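Local coordinates for protein lovastatin nonaketide synthase, polyketide synthase component (Aspergillus terreus, PDB 7CPX) that builds the nonaketide dihydromonacolin L from malonyl-CoA, S-adenosylmethionine and NADPH in lovastatin biosynthesis, acting as a homodimeric multidomain synthase that binds lovC, at residues T1962-V1967 and R2027-L2032; P355-S360 and G387-N392; I1472-F1477 and F1493-I1498. The protein carries 2 engineered substitutions. All blocks are in the same frame, centred on the assembly; numbering follows the deposited sequence.

Followed from the N terminus, the chain makes contact 2 first, then contact 3, then contact 1; each loop closes before the next opens, so none nests in or crosses another. Contact 2, in the ketosynthase, closes a short loop that runs through helix 369-386 and brings the residues after it back to strand 356-358. Contact 3 closes a still shorter loop in the methyltransferase domain, joining the start of helix 1475-1483 to the chain leaving strand 1491-1493. Contact 1 joins neighbouring strands of a five-stranded parallel sheet across a longer excursion that itself includes two other strands of that sheet. The three centres lie about 80 to 100 Å apart, and no two contacts touch.

Contact 1: residues T1962-V1967 and R2027-L2032; sequences TDSILV and RGVQAL
Q2030 lies across the start of strand 1964-1968 and grips its backbone through both side chain and main chain. The amide oxygen OE1 accepts from S1964 N at 3.1 Å, the donor tilted 32° from the amide plane. D1963 N also donates to OE1, but that bond is modelled too short for its length to be trusted. CG of Q2030 is anti to the carbonyl carbon (chi1 -66°), and a further bend at chi2 helps direct the chain to S1964 N and perhaps D1963 N. A glutamine suits the spot because its uncharged carbonyl can serve a strand amide where the backbone of 2027-2032 has not yet come into regular pairing with 1962-1967.

The main chain of Q2030 answers from the other direction: its N donates to S1964 O at 2.7 Å, so both polar backbone atoms of this serine are engaged. S1964 CB meanwhile rests 3.4 Å from G2028 O, and its hydroxyl turns to Q1988 O at the start of strand 1988-1993. Beside the amide, T1962 slides past Q2030 in the opposite direction, with CG2 against the glutamine CB.

Farther along, L1966 N donates to A2031 O at 2.9 Å in a nearly straight parallel-sheet bond (N-H...O 167°). L1966 CB lies 3.7 Å from V2029 CG2, and L1966 CD2 meets L2032 CD1 at 4.1 Å. The two leucines lie side by side and point the same way, branched tips suited to filling one greasy face. On the other face I1965 CG2 packs against A2031 CB, a small neighbour.

Strand 1964-1968 is the middle one of the sheet, between 1988-1993 and 2031-2034, in the 3-2-1-4-5 order of Rossmann-like folds; helix 1935-1953 covers I1965 and A2031, and helix 2041-2051 covers L1966 and L2032.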
loop_
_atom_site.group_PDB
_atom_site.type_symbol
_atom_site.label_atom_id
_atom_site.label_comp_id
_atom_site.label_asym_id
_atom_site.label_seq_id
_atom_site.Cartn_x
_atom_site.Cartn_y
_atom_site.Cartn_z
ATOM N N THR A 1962 -16.792 20.097 45.336
ATOM C CA THR A 1962 -15.364 19.822 45.380
ATOM C C THR A 1962 -14.704 20.753 46.385
ATOM O O THR A 1962 -15.199 21.846 46.671
ATOM C CB THR A 1962 -14.708 19.993 44.003
ATOM O OG1 THR A 1962 -14.954 21.317 43.514
ATOM C CG2 THR A 1962 -15.258 18.976 43.015
ATOM N N ASP A 1963 -13.571 20.298 46.920
ATOM C CA ASP A 1963 -12.743 21.112 47.799
ATOM C C ASP A 1963 -11.562 21.747 47.079
ATOM O O ASP A 1963 -11.018 22.741 47.573
ATOM C CB ASP A 1963 -12.222 20.269 48.967
ATOM C CG ASP A 1963 -13.339 19.641 49.777
ATOM O OD1 ASP A 1963 -14.441 20.228 49.826
ATOM O OD2 ASP A 1963 -13.116 18.562 50.364
ATOM N N SER A 1964 -11.155 21.202 45.933
ATOM C CA SER A 1964 -10.082 21.781 45.141
ATOM C C SER A 1964 -10.256 21.361 43.688
ATOM O O SER A 1964 -10.625 20.219 43.406
ATOM C CB SER A 1964 -8.707 21.346 45.656
ATOM O OG SER A 1964 -7.670 21.895 44.863
ATOM N N ILE A 1965 -9.987 22.297 42.776
ATOM C CA ILE A 1965 -10.096 22.053 41.342
ATOM C C ILE A 1965 -8.873 22.631 40.645
ATOM O O ILE A 1965 -8.150 23.467 41.193
ATOM C CB ILE A 1965 -11.383 22.656 40.736
ATOM C CG1 ILE A 1965 -11.324 24.188 40.743
ATOM C CG2 ILE A 1965 -12.600 22.170 41.500
ATOM C CD1 ILE A 1965 -12.527 24.843 40.113
ATOM N N LEU A 1966 -8.657 22.179 39.412
ATOM C CA LEU A 1966 -7.572 22.656 38.568
ATOM C C LEU A 1966 -8.151 23.164 37.258
ATOM O O LEU A 1966 -8.992 22.495 36.650
ATOM C CB LEU A 1966 -6.554 21.545 38.299
ATOM C CG LEU A 1966 -5.419 21.881 37.328
ATOM C CD1 LEU A 1966 -4.560 23.009 37.868
ATOM C CD2 LEU A 1966 -4.572 20.651 37.054
ATOM N N VAL A 1967 -7.702 24.341 36.829
ATOM C CA VAL A 1967 -8.123 24.948 35.573
ATOM C C VAL A 1967 -6.895 25.057 34.684
ATOM O O VAL A 1967 -5.884 25.649 35.085
ATOM C CB VAL A 1967 -8.768 26.325 35.790
ATOM C CG1 VAL A 1967 -9.318 26.859 34.480
ATOM C CG2 VAL A 1967 -9.863 26.237 36.836
ATOM N N ARG A 2027 -2.426 16.831 44.312
ATOM C CA ARG A 2027 -3.236 15.629 44.438
ATOM C C ARG A 2027 -4.601 15.892 45.060
ATOM O O ARG A 2027 -5.441 14.986 45.070
ATOM C CB ARG A 2027 -2.490 14.581 45.267
ATOM C CG ARG A 2027 -1.103 14.238 44.736
ATOM C CD ARG A 2027 -1.154 13.763 43.291
ATOM N NE ARG A 2027 0.150 13.320 42.812
ATOM C CZ ARG A 2027 0.635 12.096 42.969
ATOM N NH1 ARG A 2027 -0.049 11.156 43.604
ATOM N NH2 ARG A 2027 1.836 11.806 42.477
ATOM N N GLY A 2028 -4.843 17.097 45.572
ATOM C CA GLY A 2028 -6.138 17.422 46.138
ATOM C C GLY A 2028 -7.195 17.806 45.129
ATOM O O GLY A 2028 -8.356 17.986 45.507
ATOM N N VAL A 2029 -6.824 17.927 43.856
ATOM C CA VAL A 2029 -7.773 18.344 42.832
ATOM C C VAL A 2029 -8.833 17.268 42.648
ATOM O O VAL A 2029 -8.522 16.073 42.553
ATOM C CB VAL A 2029 -7.045 18.635 41.512
ATOM C CG1 VAL A 2029 -8.046 18.779 40.378
ATOM C CG2 VAL A 2029 -6.207 19.892 41.644
ATOM N N GLN A 2030 -10.095 17.691 42.596
ATOM C CA GLN A 2030 -11.214 16.796 42.352
ATOM C C GLN A 2030 -11.892 17.039 41.014
ATOM O O GLN A 2030 -12.660 16.182 40.563
ATOM C CB GLN A 2030 -12.254 16.933 43.475
ATOM C CG GLN A 2030 -11.765 16.456 44.832
ATOM C CD GLN A 2030 -12.366 17.245 45.976
ATOM O OE1 GLN A 2030 -12.508 18.465 45.893
ATOM N NE2 GLN A 2030 -12.724 16.554 47.051
ATOM N N ALA A 2031 -11.635 18.177 40.370
ATOM C CA ALA A 2031 -12.225 18.489 39.079
ATOM C C ALA A 2031 -11.188 19.167 38.197
ATOM O O ALA A 2031 -10.294 19.867 38.682
ATOM C CB ALA A 2031 -13.457 19.390 39.224
ATOM N N LEU A 2032 -11.319 18.943 36.892
ATOM C CA LEU A 2032 -10.457 19.546 35.888
ATOM C C LEU A 2032 -11.307 20.361 34.925
ATOM O O LEU A 2032 -12.330 19.875 34.428
ATOM C CB LEU A 2032 -9.671 18.480 35.123
ATOM C CG LEU A 2032 -8.789 18.996 33.982
ATOM C CD1 LEU A 2032 -7.744 19.966 34.502
ATOM C CD2 LEU A 2032 -8.126 17.843 33.252
#

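Contact 2: residues P355-S360 and G387-N392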
loop_
_atom_site.group_PDB
_atom_site.type_symbol
_atom_site.label_atom_id
_atom_site.label_comp_id
_atom_site.label_asym_id
_atom_site.label_seq_id
_atom_site.Cartn_x
_atom_site.Cartn_y
_atom_site.Cartn_z
ATOM N N PRO A 355 -4.880 -38.550 -49.016
ATOM C CA PRO A 355 -4.723 -37.139 -48.664
ATOM C C PRO A 355 -3.395 -36.873 -47.972
ATOM O O PRO A 355 -2.719 -37.778 -47.481
ATOM C CB PRO A 355 -5.897 -36.883 -47.715
ATOM C CG PRO A 355 -6.090 -38.191 -47.037
ATOM C CD PRO A 355 -5.758 -39.252 -48.062
ATOM N N LEU A 356 -3.031 -35.595 -47.942
ATOM C CA LEU A 356 -1.839 -35.140 -47.237
ATOM C C LEU A 356 -2.227 -34.866 -45.790
ATOM O O LEU A 356 -2.855 -33.845 -45.491
ATOM C CB LEU A 356 -1.256 -33.900 -47.909
ATOM C CG LEU A 356 0.026 -33.322 -47.304
ATOM C CD1 LEU A 356 0.759 -32.485 -48.331
ATOM C CD2 LEU A 356 -0.271 -32.486 -46.071
ATOM N N PHE A 357 -1.861 -35.779 -44.896
ATOM C CA PHE A 357 -2.240 -35.654 -43.497
ATOM C C PHE A 357 -1.591 -34.426 -42.874
ATOM O O PHE A 357 -0.392 -34.188 -43.047
ATOM C CB PHE A 357 -1.840 -36.909 -42.727
ATOM C CG PHE A 357 -2.663 -38.117 -43.069
ATOM C CD1 PHE A 357 -2.307 -38.940 -44.120
ATOM C CD2 PHE A 357 -3.792 -38.428 -42.336
ATOM C CE1 PHE A 357 -3.063 -40.051 -44.435
ATOM C CE2 PHE A 357 -4.553 -39.536 -42.644
ATOM C CZ PHE A 357 -4.189 -40.351 -43.696
ATOM N N VAL A 358 -2.387 -33.650 -42.145
ATOM C CA VAL A 358 -1.921 -32.451 -41.461
ATOM C C VAL A 358 -2.302 -32.577 -39.995
ATOM O O VAL A 358 -3.483 -32.744 -39.669
ATOM C CB VAL A 358 -2.519 -31.175 -42.072
ATOM C CG1 VAL A 358 -1.798 -29.953 -41.548
ATOM C CG2 VAL A 358 -2.452 -31.223 -43.589
ATOM N N GLY A 359 -1.310 -32.493 -39.113
ATOM C CA GLY A 359 -1.570 -32.604 -37.693
ATOM C C GLY A 359 -0.572 -31.847 -36.846
ATOM O O GLY A 359 0.636 -32.071 -36.951
ATOM N N SER A 360 -1.066 -30.965 -35.984
ATOM C CA SER A 360 -0.217 -30.128 -35.148
ATOM C C SER A 360 -0.073 -30.759 -33.771
ATOM O O SER A 360 -1.071 -31.131 -33.144
ATOM C CB SER A 360 -0.792 -28.718 -35.022
ATOM O OG SER A 360 0.041 -27.899 -34.220
ATOM N N GLY A 387 6.735 -44.623 -38.710
ATOM C CA GLY A 387 5.746 -44.874 -39.736
ATOM C C GLY A 387 4.317 -44.720 -39.280
ATOM O O GLY A 387 3.415 -45.294 -39.894
ATOM N N VAL A 388 4.083 -43.961 -38.214
ATOM C CA VAL A 388 2.749 -43.733 -37.675
ATOM C C VAL A 388 2.458 -42.243 -37.745
ATOM O O VAL A 388 3.259 -41.426 -37.274
ATOM C CB VAL A 388 2.625 -44.243 -36.228
ATOM C CG1 VAL A 388 1.262 -43.890 -35.656
ATOM C CG2 VAL A 388 2.862 -45.743 -36.171
ATOM N N ILE A 389 1.318 -41.892 -38.329
ATOM C CA ILE A 389 0.876 -40.501 -38.376
ATOM C C ILE A 389 0.101 -40.216 -37.094
ATOM O O ILE A 389 -1.046 -40.664 -36.957
ATOM C CB ILE A 389 0.032 -40.224 -39.628
ATOM C CG1 ILE A 389 0.930 -40.254 -40.869
ATOM C CG2 ILE A 389 -0.679 -38.884 -39.498
ATOM C CD1 ILE A 389 0.217 -39.963 -42.171
ATOM N N PRO A 390 0.675 -39.488 -36.137
ATOM C CA PRO A 390 -0.021 -39.282 -34.874
ATOM C C PRO A 390 -1.293 -38.486 -35.083
ATOM O O PRO A 390 -1.375 -37.641 -35.994
ATOM C CB PRO A 390 1.001 -38.507 -34.030
ATOM C CG PRO A 390 1.899 -37.867 -35.018
ATOM C CD PRO A 390 1.986 -38.820 -36.158
ATOM N N PRO A 391 -2.311 -38.720 -34.264
ATOM C CA PRO A 391 -3.581 -38.008 -34.416
ATOM C C PRO A 391 -3.531 -36.633 -33.759
ATOM O O PRO A 391 -2.518 -36.211 -33.205
ATOM C CB PRO A 391 -4.575 -38.928 -33.709
ATOM C CG PRO A 391 -3.769 -39.571 -32.641
ATOM C CD PRO A 391 -2.384 -39.740 -33.203
ATOM N N ASN A 392 -4.660 -35.934 -33.838
ATOM C CA ASN A 392 -4.853 -34.649 -33.182
ATOM C C ASN A 392 -5.984 -34.786 -32.178
ATOM O O ASN A 392 -7.091 -35.204 -32.535
ATOM C CB ASN A 392 -5.166 -33.554 -34.202
ATOM C CG ASN A 392 -4.044 -33.351 -35.194
ATOM O OD1 ASN A 392 -3.338 -32.345 -35.157
ATOM N ND2 ASN A 392 -3.864 -34.321 -36.083
#
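F357 and I389 meet at the apolar end of this contact, their side chains crossing at about a right angle. The isoleucine is extended, CD1 anti to CA (chi2 -179°), and this terminal methyl does most of the touching: it lies 3.3 Å from F357 CD1 and 3.5 Å from F357 CG. I389 CD1 thus meets both the ring and its CB, and CG2 adds a longer contact to F357 CB at 4.0 Å. A branched aliphatic suits the place, since both its arms find the phenylalanine, while F316 of the adjoining strand touches both residues.

The other end is polar, and neither end faces solvent. N392 points the OD1/ND2 end of its carboxamide at G359, whose CA lies 3.1 Å from OD1 and 3.3 Å from ND2; glycine suits the position because a CB here would run into ND2. The one hydrogen bond across the segments, from S360 N to OD1 at 2.8 Å, is weak, bent to 125°. ND2 donates to P412 O, and OD1 receives a weak bond from T363.

This ties the end of strand 356-358, part of the thiolase-type ketosynthase core, to the chain emerging from helix 369-386. The bond from ND2 to P412 O is consistent with OD1 facing S360 N, a residue whose side chain, bonded to K362, lies about 6 Å from that of H320, a predicted active-site histidine.

Contact 3: residues I1472-F1477 and F1493-I1498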
loop_
_atom_site.group_PDB
_atom_site.type_symbol
_atom_site.label_atom_id
_atom_site.label_comp_id
_atom_site.label_asym_id
_atom_site.label_seq_id
_atom_site.Cartn_x
_atom_site.Cartn_y
_atom_site.Cartn_z
ATOM N N ILE A 1472 -20.579 58.169 -29.631
ATOM C CA ILE A 1472 -19.973 58.495 -30.915
ATOM C C ILE A 1472 -18.622 57.813 -31.072
ATOM O O ILE A 1472 -18.165 57.600 -32.200
ATOM C CB ILE A 1472 -19.847 60.025 -31.076
ATOM C CG1 ILE A 1472 -21.224 60.689 -30.981
ATOM C CG2 ILE A 1472 -19.193 60.367 -32.406
ATOM C CD1 ILE A 1472 -21.536 61.280 -29.621
ATOM N N SER A 1473 -17.971 57.460 -29.966
ATOM C CA SER A 1473 -16.680 56.785 -29.982
ATOM C C SER A 1473 -16.782 55.460 -29.239
ATOM O O SER A 1473 -17.405 55.379 -28.177
ATOM C CB SER A 1473 -15.595 57.657 -29.345
ATOM O OG SER A 1473 -14.341 56.997 -29.358
ATOM N N THR A 1474 -16.160 54.424 -29.805
ATOM C CA THR A 1474 -16.175 53.095 -29.205
ATOM C C THR A 1474 -15.212 52.959 -28.032
ATOM O O THR A 1474 -15.262 51.943 -27.331
ATOM C CB THR A 1474 -15.824 52.037 -30.256
ATOM O OG1 THR A 1474 -14.547 52.338 -30.833
ATOM C CG2 THR A 1474 -16.874 51.995 -31.349
ATOM N N GLY A 1475 -14.351 53.950 -27.800
ATOM C CA GLY A 1475 -13.330 53.808 -26.777
ATOM C C GLY A 1475 -13.896 53.514 -25.401
ATOM O O GLY A 1475 -13.275 52.798 -24.611
ATOM N N PHE A 1476 -15.075 54.054 -25.096
ATOM C CA PHE A 1476 -15.676 53.848 -23.785
ATOM C C PHE A 1476 -16.267 52.455 -23.619
ATOM O O PHE A 1476 -16.466 52.014 -22.481
ATOM C CB PHE A 1476 -16.771 54.887 -23.534
ATOM C CG PHE A 1476 -16.351 56.298 -23.830
ATOM C CD1 PHE A 1476 -15.720 57.065 -22.866
ATOM C CD2 PHE A 1476 -16.591 56.859 -25.073
ATOM C CE1 PHE A 1476 -15.334 58.364 -23.137
ATOM C CE2 PHE A 1476 -16.209 58.156 -25.350
ATOM C CZ PHE A 1476 -15.580 58.909 -24.380
ATOM N N PHE A 1477 -16.534 51.748 -24.720
ATOM C CA PHE A 1477 -17.271 50.492 -24.631
ATOM C C PHE A 1477 -16.587 49.514 -23.686
ATOM O O PHE A 1477 -17.249 48.880 -22.854
ATOM C CB PHE A 1477 -17.430 49.872 -26.020
ATOM C CG PHE A 1477 -18.392 50.611 -26.916
ATOM C CD1 PHE A 1477 -19.006 51.782 -26.499
ATOM C CD2 PHE A 1477 -18.687 50.123 -28.176
ATOM C CE1 PHE A 1477 -19.888 52.451 -27.323
ATOM C CE2 PHE A 1477 -19.569 50.788 -29.004
ATOM C CZ PHE A 1477 -20.170 51.954 -28.576
ATOM N N PHE A 1493 -23.238 46.486 -27.189
ATOM C CA PHE A 1493 -22.471 47.707 -27.407
ATOM C C PHE A 1493 -22.348 47.967 -28.902
ATOM O O PHE A 1493 -21.910 47.090 -29.655
ATOM C CB PHE A 1493 -21.090 47.597 -26.762
ATOM C CG PHE A 1493 -21.132 47.160 -25.325
ATOM C CD1 PHE A 1493 -21.147 45.816 -24.997
ATOM C CD2 PHE A 1493 -21.162 48.093 -24.304
ATOM C CE1 PHE A 1493 -21.189 45.410 -23.679
ATOM C CE2 PHE A 1493 -21.203 47.694 -22.983
ATOM C CZ PHE A 1493 -21.217 46.350 -22.669
ATOM N N GLU A 1494 -22.735 49.172 -29.327
ATOM C CA GLU A 1494 -22.639 49.585 -30.716
ATOM C C GLU A 1494 -22.452 51.095 -30.756
ATOM O O GLU A 1494 -23.138 51.810 -30.011
ATOM C CB GLU A 1494 -23.884 49.199 -31.520
ATOM C CG GLU A 1494 -24.167 47.708 -31.557
ATOM C CD GLU A 1494 -25.347 47.363 -32.443
ATOM O OE1 GLU A 1494 -25.898 48.283 -33.085
ATOM O OE2 GLU A 1494 -25.725 46.174 -32.497
ATOM N N PRO A 1495 -21.554 51.608 -31.594
ATOM C CA PRO A 1495 -21.377 53.058 -31.692
ATOM C C PRO A 1495 -22.370 53.699 -32.647
ATOM O O PRO A 1495 -22.773 53.121 -33.657
ATOM C CB PRO A 1495 -19.946 53.187 -32.229
ATOM C CG PRO A 1495 -19.796 51.994 -33.106
ATOM C CD PRO A 1495 -20.604 50.888 -32.462
ATOM N N LEU A 1496 -22.760 54.926 -32.309
ATOM C CA LEU A 1496 -23.671 55.698 -33.140
ATOM C C LEU A 1496 -23.189 57.137 -33.214
ATOM O O LEU A 1496 -22.898 57.751 -32.184
ATOM C CB LEU A 1496 -25.099 55.664 -32.588
ATOM C CG LEU A 1496 -26.175 56.316 -33.459
ATOM C CD1 LEU A 1496 -26.467 55.477 -34.691
ATOM C CD2 LEU A 1496 -27.442 56.541 -32.653
ATOM N N ASP A 1497 -23.111 57.665 -34.431
ATOM C CA ASP A 1497 -22.874 59.088 -34.650
ATOM C C ASP A 1497 -24.236 59.735 -34.859
ATOM O O ASP A 1497 -24.853 59.585 -35.917
ATOM C CB ASP A 1497 -21.949 59.312 -35.841
ATOM C CG ASP A 1497 -21.600 60.774 -36.043
ATOM O OD1 ASP A 1497 -22.039 61.611 -35.225
ATOM O OD2 ASP A 1497 -20.889 61.087 -37.020
ATOM N N ILE A 1498 -24.714 60.455 -33.841
ATOM C CA ILE A 1498 -26.028 61.085 -33.934
ATOM C C ILE A 1498 -26.078 62.037 -35.117
ATOM O O ILE A 1498 -27.160 62.317 -35.645
ATOM C CB ILE A 1498 -26.423 61.837 -32.637
ATOM C CG1 ILE A 1498 -25.444 61.580 -31.486
ATOM C CG2 ILE A 1498 -27.828 61.435 -32.217
ATOM C CD1 ILE A 1498 -25.826 62.262 -30.191
#
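F1477 turns the rim of its ring toward the peptide joining E1494 to P1495. Its CZ lies 3.3 Å from E1494 C, and P1495 N sits at the edge, in the ring plane, 3.4 Å from CE2. The proline ring continues the apolar surface, with CD 3.6 Å from CE2; having no N-H of its own, proline offers a nitrogen that an aromatic rim can approach without burying a donor. T1474 CA stands over the centre of one face of F1477; from the opposite side of the ring plane F1493 CB makes an off-centre CH-pi contact, 4.2 Å from the centroid and 29° off the normal. The two phenylalanine side chains slide past each other in opposite directions, so the ring of F1477 meets the stem of F1493.

Strand 1464-1469, helix 1475-1483 and strand 1491-1493 form a beta-alpha-beta crossover at one edge of the methyltransferase sheet, consistent with the Rossmann-like fold of S-adenosylmethionine-dependent enzymes. In the turn leading into the helix, S1473 OG accepts a weak capping bond from G1475 N, and F1477 N donates to T1474 O. Serine fits because a short hydroxyl side chain can reach a backbone N-H two residues on.

T1474 crosses P1495 obliquely, its methyl CG2 3.4 Å from CG of the proline. CG2 is anti to the carbonyl carbon, and OG1 lies between N and C (chi1 57°), which puts the methyl and not the hydroxyl on the pyrrolidine.

At the far end I1472 CA makes a C-H...O contact of 3.3 Å with L1496 O, and I1472 CG1 lies 3.6 Å from the same oxygen. A branched aliphatic suits this partly exposed place, covering the carbonyl while its CD1 makes a long contact, 4.3 Å, with CG1 of buried I1498, which packs on I1445 of strand 1440-1445.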